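Long-range contacts in peptidase S9 prolyl oligopeptidase catalytic domain-containing protein (Pyrococcus horikoshii, PDB 4HXF), which acts as an acylaminoacyl peptidase, probably a serine protease of the prolyl oligopeptidase family, and assembles into a self-compartmentalizing hexamer that selects its substrates: residues A[457-465]-A[596-605]; A[485-493]-A[541-549]. All coordinates share one frame; numbering follows the deposited sequence.

Interaction 1. Residues A[457-465]-A[596-605]; sequences RERIGITGI and FMEFFERKLK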
# COMPACT_ATOMS: atom_id res chain seq x y z
N ARG A 457 59.21 11.76 -11.43
CA ARG A 457 59.50 12.01 -10.04
C ARG A 457 58.78 13.22 -9.51
O ARG A 457 58.65 13.33 -8.30
CB ARG A 457 61.02 12.23 -9.84
CG ARG A 457 61.95 11.08 -10.11
CD ARG A 457 63.42 11.55 -10.18
NE ARG A 457 64.38 10.44 -10.02
CZ ARG A 457 64.58 9.47 -10.92
NH1 ARG A 457 65.46 8.49 -10.67
NH2 ARG A 457 63.88 9.47 -12.05
N GLU A 458 58.36 14.15 -10.37
CA GLU A 458 57.66 15.32 -9.97
C GLU A 458 56.14 15.11 -9.84
O GLU A 458 55.43 16.01 -9.43
CB GLU A 458 57.97 16.50 -10.93
CG GLU A 458 59.43 16.94 -10.77
CD GLU A 458 59.84 17.28 -9.29
OE1 GLU A 458 59.07 18.01 -8.50
OE2 GLU A 458 60.94 16.74 -8.88
N ARG A 459 55.63 13.91 -10.18
CA ARG A 459 54.19 13.65 -10.01
C ARG A 459 53.99 12.26 -9.39
O ARG A 459 53.42 11.35 -10.01
CB ARG A 459 53.46 13.74 -11.36
CG ARG A 459 53.39 15.18 -11.96
CD ARG A 459 52.56 15.14 -13.24
NE ARG A 459 53.32 14.46 -14.28
CZ ARG A 459 52.81 13.90 -15.36
NH1 ARG A 459 51.52 13.95 -15.62
NH2 ARG A 459 53.63 13.33 -16.21
N ILE A 460 54.39 12.16 -8.12
CA ILE A 460 54.18 10.95 -7.31
C ILE A 460 53.11 11.21 -6.26
O ILE A 460 53.23 12.18 -5.52
CB ILE A 460 55.45 10.51 -6.60
CG1 ILE A 460 56.60 10.36 -7.64
CG2 ILE A 460 55.19 9.14 -5.87
CD1 ILE A 460 57.96 10.01 -6.97
N GLY A 461 52.09 10.37 -6.24
CA GLY A 461 51.05 10.45 -5.22
C GLY A 461 51.07 9.19 -4.39
O GLY A 461 51.80 8.21 -4.71
N ILE A 462 50.30 9.16 -3.33
CA ILE A 462 50.24 8.06 -2.41
C ILE A 462 48.85 7.87 -1.88
O ILE A 462 48.05 8.82 -1.74
CB ILE A 462 51.24 8.24 -1.25
CG1 ILE A 462 51.34 7.00 -0.40
CG2 ILE A 462 50.98 9.58 -0.48
CD1 ILE A 462 52.57 7.03 0.55
N THR A 463 48.44 6.62 -1.77
CA THR A 463 47.12 6.28 -1.25
C THR A 463 47.13 4.97 -0.44
O THR A 463 47.99 4.12 -0.67
CB THR A 463 46.09 6.16 -2.40
OG1 THR A 463 44.75 5.98 -1.91
CG2 THR A 463 46.43 4.99 -3.42
N GLY A 464 46.18 4.82 0.46
CA GLY A 464 45.93 3.60 1.15
C GLY A 464 44.74 3.64 1.99
O GLY A 464 44.19 4.74 2.26
N ILE A 465 44.26 2.48 2.36
CA ILE A 465 43.14 2.31 3.25
C ILE A 465 43.61 1.72 4.58
O ILE A 465 44.51 0.85 4.63
CB ILE A 465 42.11 1.32 2.64
CG1 ILE A 465 41.66 1.75 1.24
CG2 ILE A 465 40.90 1.05 3.54
CD1 ILE A 465 40.98 0.66 0.40
N PHE A 596 37.91 8.69 -6.52
CA PHE A 596 39.29 8.32 -6.41
C PHE A 596 39.99 8.67 -7.72
O PHE A 596 41.05 9.32 -7.73
CB PHE A 596 39.33 6.82 -6.15
CG PHE A 596 40.72 6.19 -5.98
CD1 PHE A 596 41.22 5.92 -4.72
CD2 PHE A 596 41.46 5.78 -7.09
CE1 PHE A 596 42.47 5.36 -4.56
CE2 PHE A 596 42.68 5.14 -6.94
CZ PHE A 596 43.21 4.99 -5.66
N MET A 597 39.43 8.25 -8.84
CA MET A 597 40.13 8.48 -10.09
C MET A 597 40.17 9.97 -10.42
O MET A 597 41.23 10.44 -10.88
CB MET A 597 39.61 7.56 -11.24
CG MET A 597 38.21 7.78 -11.70
SD MET A 597 37.47 6.27 -12.53
CE MET A 597 37.18 7.17 -14.02
N GLU A 598 39.10 10.68 -10.18
CA GLU A 598 39.11 12.09 -10.50
C GLU A 598 39.99 12.97 -9.64
O GLU A 598 40.60 13.92 -10.13
CB GLU A 598 37.70 12.68 -10.53
CG GLU A 598 36.84 12.13 -11.66
CD GLU A 598 37.45 12.36 -13.04
OE1 GLU A 598 38.00 13.49 -13.25
OE2 GLU A 598 37.46 11.40 -13.90
N PHE A 599 40.14 12.61 -8.38
CA PHE A 599 41.08 13.34 -7.48
C PHE A 599 42.48 13.22 -8.00
O PHE A 599 43.19 14.19 -8.15
CB PHE A 599 40.94 12.91 -6.05
CG PHE A 599 41.59 13.84 -5.08
CD1 PHE A 599 40.94 15.03 -4.74
CD2 PHE A 599 42.88 13.57 -4.57
CE1 PHE A 599 41.53 15.89 -3.83
CE2 PHE A 599 43.50 14.49 -3.74
CZ PHE A 599 42.81 15.64 -3.35
N PHE A 600 42.91 12.01 -8.40
CA PHE A 600 44.25 11.88 -8.96
C PHE A 600 44.39 12.53 -10.33
O PHE A 600 45.39 13.18 -10.58
CB PHE A 600 44.70 10.41 -9.03
CG PHE A 600 45.24 9.88 -7.71
CD1 PHE A 600 44.72 8.74 -7.12
CD2 PHE A 600 46.22 10.58 -6.99
CE1 PHE A 600 45.32 8.19 -5.96
CE2 PHE A 600 46.71 10.08 -5.74
CZ PHE A 600 46.24 8.90 -5.26
N GLU A 601 43.35 12.46 -11.19
CA GLU A 601 43.36 13.15 -12.49
C GLU A 601 43.61 14.67 -12.28
O GLU A 601 44.34 15.25 -13.05
CB GLU A 601 42.03 12.93 -13.22
CG GLU A 601 41.89 11.47 -13.79
CD GLU A 601 42.78 11.22 -14.97
OE1 GLU A 601 43.84 10.69 -14.80
OE2 GLU A 601 42.46 11.68 -16.03
N ARG A 602 42.93 15.24 -11.28
CA ARG A 602 42.86 16.68 -11.09
C ARG A 602 43.86 17.25 -10.10
O ARG A 602 43.95 18.52 -9.98
CB ARG A 602 41.42 17.12 -10.78
CG ARG A 602 40.44 16.80 -11.91
CD ARG A 602 39.00 16.81 -11.46
NE ARG A 602 38.11 16.37 -12.52
CZ ARG A 602 37.51 17.14 -13.43
NH1 ARG A 602 37.65 18.46 -13.48
NH2 ARG A 602 36.67 16.53 -14.31
N LYS A 603 44.60 16.36 -9.37
CA LYS A 603 45.53 16.82 -8.40
C LYS A 603 46.93 16.28 -8.62
O LYS A 603 47.93 16.87 -8.16
CB LYS A 603 45.02 16.52 -6.96
CG LYS A 603 43.69 17.25 -6.67
CD LYS A 603 43.76 18.72 -6.53
CE LYS A 603 42.37 19.30 -6.48
NZ LYS A 603 42.40 20.77 -6.47
N LEU A 604 47.01 15.15 -9.29
CA LEU A 604 48.29 14.47 -9.51
C LEU A 604 48.76 14.52 -10.98
O LEU A 604 49.84 15.05 -11.27
CB LEU A 604 48.30 13.00 -9.00
CG LEU A 604 49.60 12.26 -9.17
CD1 LEU A 604 50.76 12.85 -8.34
CD2 LEU A 604 49.43 10.77 -8.82
N LYS A 605 47.94 14.01 -11.89
CA LYS A 605 48.34 14.01 -13.29
C LYS A 605 48.54 15.46 -13.79
O LYS A 605 49.52 15.77 -14.51
CB LYS A 605 47.23 13.30 -14.10
CG LYS A 605 47.54 13.21 -15.57
CD LYS A 605 46.45 12.56 -16.41
CE LYS A 605 46.58 10.98 -16.38
NZ LYS A 605 45.35 10.27 -16.93
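A bend at the third torsion of Arg459 (chi3 -71°) turns its guanidinium edge to the backbone at Lys605, where NH1 donates to Lys605 O at 2.9 Å. The bond lies in the carbonyl plane on a lone pair, with an N-H...O angle of 154°. Nearer the backbone along the same side chain, Arg459 CD rests 3.4 Å from Leu604 O, while NE turns to a salt bridge with Asp456. The first torsion of Leu604 sets CG opposite the backbone N, which brings both methyls down on the chain: CD1 is 3.4 Å from Arg459 C and CD2 3.7 Å from Gly461 N. With no side chain on Gly461, Leu604 can lie this close to the main chain. This is the alpha/beta-hydrolase domain. Strand 460-465 runs within the central sheet toward Ser466 at the probable nucleophile elbow, and helix 586-605 covers one face; the axis of its 596-605 part crosses that of strand 460-465 at 146°, 8.9 Å away at closest approach. Farther along, Phe600 turns its ring edge to the strand, CZ standing 4.0 Å from Thr463 CB. Thr463 and Phe596 come at each other from opposite directions. The hydroxyl OG1 sits 3.6 Å from Phe596 CE1, but its hydrogen bond goes to Ile486 O on the adjacent strand; the methyl CG2 touches Phe596 CZ at 3.9 Å. Phe600 CD1 in turn lies over one face of the Phe596 ring, toward its rim.

Interaction 2. Residues A[485-493]-A[541-549]; sequences GISENGISY and IHSLEDYRC. With Y3A (N-[(benzyloxy)carbonyl]glycyl-N-[(2S,3R)-4-chloro-3-hydroxy-1-phenylbutan-2-yl]glycinamide), chain B.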
# COMPACT_ATOMS: atom_id res chain seq x y z
N GLY A 485 47.58 13.02 -2.09
CA GLY A 485 47.24 11.87 -1.31
C GLY A 485 45.78 11.55 -1.27
O GLY A 485 44.92 12.50 -1.34
N ILE A 486 45.44 10.27 -1.18
CA ILE A 486 44.07 9.80 -0.89
C ILE A 486 44.17 8.89 0.28
O ILE A 486 44.71 7.77 0.16
CB ILE A 486 43.34 9.16 -2.09
CG1 ILE A 486 43.30 10.13 -3.31
CG2 ILE A 486 41.93 8.72 -1.62
CD1 ILE A 486 42.46 9.58 -4.47
N SER A 487 43.68 9.33 1.43
CA SER A 487 43.75 8.53 2.67
C SER A 487 42.35 8.06 3.03
O SER A 487 41.44 8.87 3.17
CB SER A 487 44.27 9.42 3.78
OG SER A 487 44.05 8.89 5.09
N GLU A 488 42.18 6.77 3.23
CA GLU A 488 40.82 6.20 3.43
C GLU A 488 40.77 5.40 4.72
O GLU A 488 41.64 4.60 5.03
CB GLU A 488 40.43 5.29 2.30
CG GLU A 488 40.79 5.78 0.94
CD GLU A 488 40.10 5.01 -0.15
OE1 GLU A 488 38.91 4.64 0.10
OE2 GLU A 488 40.78 4.70 -1.19
N ASN A 489 39.75 5.69 5.53
CA ASN A 489 39.43 4.88 6.68
C ASN A 489 40.70 4.60 7.52
O ASN A 489 40.97 3.48 7.95
CB ASN A 489 38.72 3.58 6.28
CG ASN A 489 37.39 3.83 5.64
OD1 ASN A 489 37.33 4.23 4.43
ND2 ASN A 489 36.31 3.62 6.41
N GLY A 490 41.46 5.69 7.72
CA GLY A 490 42.82 5.66 8.25
C GLY A 490 42.97 5.87 9.75
O GLY A 490 42.05 5.77 10.46
N ILE A 491 44.17 6.13 10.16
CA ILE A 491 44.49 6.64 11.47
C ILE A 491 45.29 7.91 11.36
O ILE A 491 46.25 7.99 10.64
CB ILE A 491 45.31 5.58 12.29
CG1 ILE A 491 44.58 4.26 12.41
CG2 ILE A 491 45.66 6.16 13.68
CD1 ILE A 491 45.12 3.18 11.41
N SER A 492 44.82 8.92 12.09
CA SER A 492 45.51 10.16 12.38
C SER A 492 45.98 10.30 13.84
O SER A 492 46.93 11.06 14.04
CB SER A 492 44.78 11.46 11.96
OG SER A 492 43.58 11.66 12.68
N TYR A 493 45.30 9.65 14.78
CA TYR A 493 45.67 9.72 16.16
C TYR A 493 45.53 8.43 16.89
O TYR A 493 44.39 7.94 17.11
CB TYR A 493 44.86 10.84 16.87
CG TYR A 493 45.21 11.20 18.29
CD1 TYR A 493 46.48 10.84 18.86
CD2 TYR A 493 44.41 11.97 19.09
CE1 TYR A 493 46.84 11.17 20.13
CE2 TYR A 493 44.76 12.31 20.36
CZ TYR A 493 45.98 11.91 20.92
OH TYR A 493 46.34 12.30 22.15
N ILE A 541 38.71 9.88 2.77
CA ILE A 541 37.49 9.13 2.55
C ILE A 541 37.24 8.38 3.82
O ILE A 541 38.16 7.71 4.35
CB ILE A 541 37.67 8.14 1.37
CG1 ILE A 541 37.84 8.89 0.07
CG2 ILE A 541 36.41 7.24 1.29
CD1 ILE A 541 38.16 8.13 -1.21
N HIS A 542 35.98 8.38 4.27
CA HIS A 542 35.59 7.63 5.45
C HIS A 542 34.17 7.14 5.28
O HIS A 542 33.50 7.48 4.33
CB HIS A 542 35.69 8.46 6.72
CG HIS A 542 36.16 7.63 7.90
ND1 HIS A 542 37.51 7.53 8.24
CD2 HIS A 542 35.45 6.80 8.80
CE1 HIS A 542 37.60 6.71 9.31
NE2 HIS A 542 36.40 6.21 9.61
N SER A 543 33.78 6.14 6.09
CA SER A 543 32.44 5.65 6.06
C SER A 543 31.89 5.56 7.44
O SER A 543 32.62 5.31 8.41
CB SER A 543 32.43 4.26 5.43
OG SER A 543 33.31 3.38 6.07
N LEU A 544 30.60 5.76 7.57
CA LEU A 544 29.98 5.96 8.93
C LEU A 544 29.81 4.72 9.77
O LEU A 544 29.51 4.81 10.95
CB LEU A 544 28.65 6.67 8.88
CG LEU A 544 28.76 8.17 8.54
CD1 LEU A 544 27.34 8.84 8.50
CD2 LEU A 544 29.65 8.91 9.55
N GLU A 545 30.01 3.54 9.18
CA GLU A 545 29.85 2.30 9.95
C GLU A 545 31.19 1.64 10.16
O GLU A 545 31.26 0.43 10.50
CB GLU A 545 28.79 1.37 9.31
CG GLU A 545 27.42 2.00 9.18
CD GLU A 545 26.47 1.13 8.34
OE1 GLU A 545 26.68 0.86 7.15
OE2 GLU A 545 25.53 0.65 8.96
N ASP A 546 32.28 2.36 9.89
CA ASP A 546 33.63 1.84 10.15
C ASP A 546 33.96 1.98 11.65
O ASP A 546 34.13 3.11 12.18
CB ASP A 546 34.71 2.55 9.35
CG ASP A 546 36.09 1.92 9.57
OD1 ASP A 546 36.28 1.10 10.50
OD2 ASP A 546 36.97 2.11 8.69
N TYR A 547 33.87 0.87 12.38
CA TYR A 547 34.22 0.88 13.81
C TYR A 547 35.64 0.43 14.10
O TYR A 547 36.11 0.47 15.26
CB TYR A 547 33.21 0.10 14.63
CG TYR A 547 31.77 0.57 14.31
CD1 TYR A 547 30.78 -0.36 14.05
CD2 TYR A 547 31.47 1.90 14.23
CE1 TYR A 547 29.51 0.07 13.72
CE2 TYR A 547 30.16 2.33 13.88
CZ TYR A 547 29.20 1.38 13.64
OH TYR A 547 27.90 1.75 13.26
N ARG A 548 36.33 -0.05 13.08
CA ARG A 548 37.73 -0.40 13.15
C ARG A 548 38.65 0.80 13.21
O ARG A 548 39.54 0.85 14.01
CB ARG A 548 38.11 -1.26 11.95
CG ARG A 548 39.55 -1.77 11.88
CD ARG A 548 40.05 -2.58 13.13
NE ARG A 548 39.03 -3.47 13.58
CZ ARG A 548 38.71 -4.61 12.99
NH1 ARG A 548 37.61 -5.29 13.37
NH2 ARG A 548 39.53 -5.10 12.05
N CYS A 549 38.31 1.79 12.36
CA CYS A 549 38.90 3.11 12.35
C CYS A 549 37.71 4.07 12.33
O CYS A 549 37.19 4.45 11.25
CB CYS A 549 39.81 3.37 11.17
SG CYS A 549 41.25 2.24 11.12
N3 Y3A B . 43.17 -6.46 11.22
CA3 Y3A B . 43.96 -5.27 11.59
C3 Y3A B . 43.08 -4.08 11.19
O3 Y3A B . 41.88 -4.06 11.01
C4 Y3A B . 43.09 -1.71 8.75
O4 Y3A B . 44.37 -1.88 8.27
CA4 Y3A B . 43.17 -1.66 10.26
N4 Y3A B . 43.92 -2.88 10.67
CB4 Y3A B . 44.08 -0.55 10.87
CG4 Y3A B . 44.13 -0.56 12.36
CD1 Y3A B . 43.04 -0.32 13.20
CD2 Y3A B . 45.36 -0.75 12.98
CE1 Y3A B . 43.13 -0.31 14.58
CE2 Y3A B . 45.47 -0.75 14.36
CZ4 Y3A B . 44.38 -0.56 15.15
C15 Y3A B . 41.86 -2.49 8.15
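Ile541 ties strand 538-543 to its parallel neighbour, strand 484-488: its N donates to Ser487 O at 2.9 Å, and its O accepts from Asn489 N at 2.8 Å. On the same face of the sheet its side chain runs alongside that of Glu488, whose carboxylate pairs with Arg592. At His542 the imidazole slides under the Asn489 amide, with ND2 about 4.0 Å above the centre of the ring. Ser543 OG then accepts from Asn489 ND2 at 3.0 Å, close to the amide plane, and is also bonded to Gly576 O; Asn489 OD1 is hydrogen-bonded to His580 NE2, holding the amide at both ends. After the type I turn from Ser543 to Asp546, CG of Asp546 stands opposite the backbone N (chi1 -176°), which puts the carboxylate beside the Asn489 amide, nearly coplanar with it (24° apart), and the anti lone pair of OD2 receives ND2 at 2.8 Å. Its other oxygen, OD1, accepts from Cys549 N at 2.8 Å from above the carboxylate plane, an Asx motif that curls the loop round the acid. Arg548 NH2 donates to O3 of the inhibitor Y3A at 2.8 Å. Cys549 CB and SG pack against Asn489 O and Gly490 O, and SG also reaches the inhibitor's phenyl ring. With an alanine in place of Asn489, Ser543 OG and Asp546 OD2 would probably lose their shared donor, and the carboxylate one of its grips. As OD2 also bonds His578 ND1, as in a Ser-His-Asp triad, Asn489 helps to fix the rotation of the probable triad acid, together with Cys549 N and His578.

In the fold
Both contacts belong to the alpha/beta-hydrolase domain, with centres about 18 Å apart. Along the chain, interaction 2 is nested inside the loop that interaction 1 closes. Strands 460-465, 484-488 and 538-543 lie consecutively and parallel in the eight-stranded mixed sheet, so strand 484-488 is common ground: Gly464 O is probably hydrogen-bonded to Glu488 N at 3.0 Å, and Phe600 CE1 of helix 586-605 packs on Ile486 CD1 at 3.5 Å. Interaction 1 joins that helix to the sheet away from the ligand, whereas interaction 2 lies at the strand ends, where the loops line the inhibitor pocket. The shared sheet thus brings the probable nucleophile elbow and the loop of Asp546 out at the same end, with one strand between them.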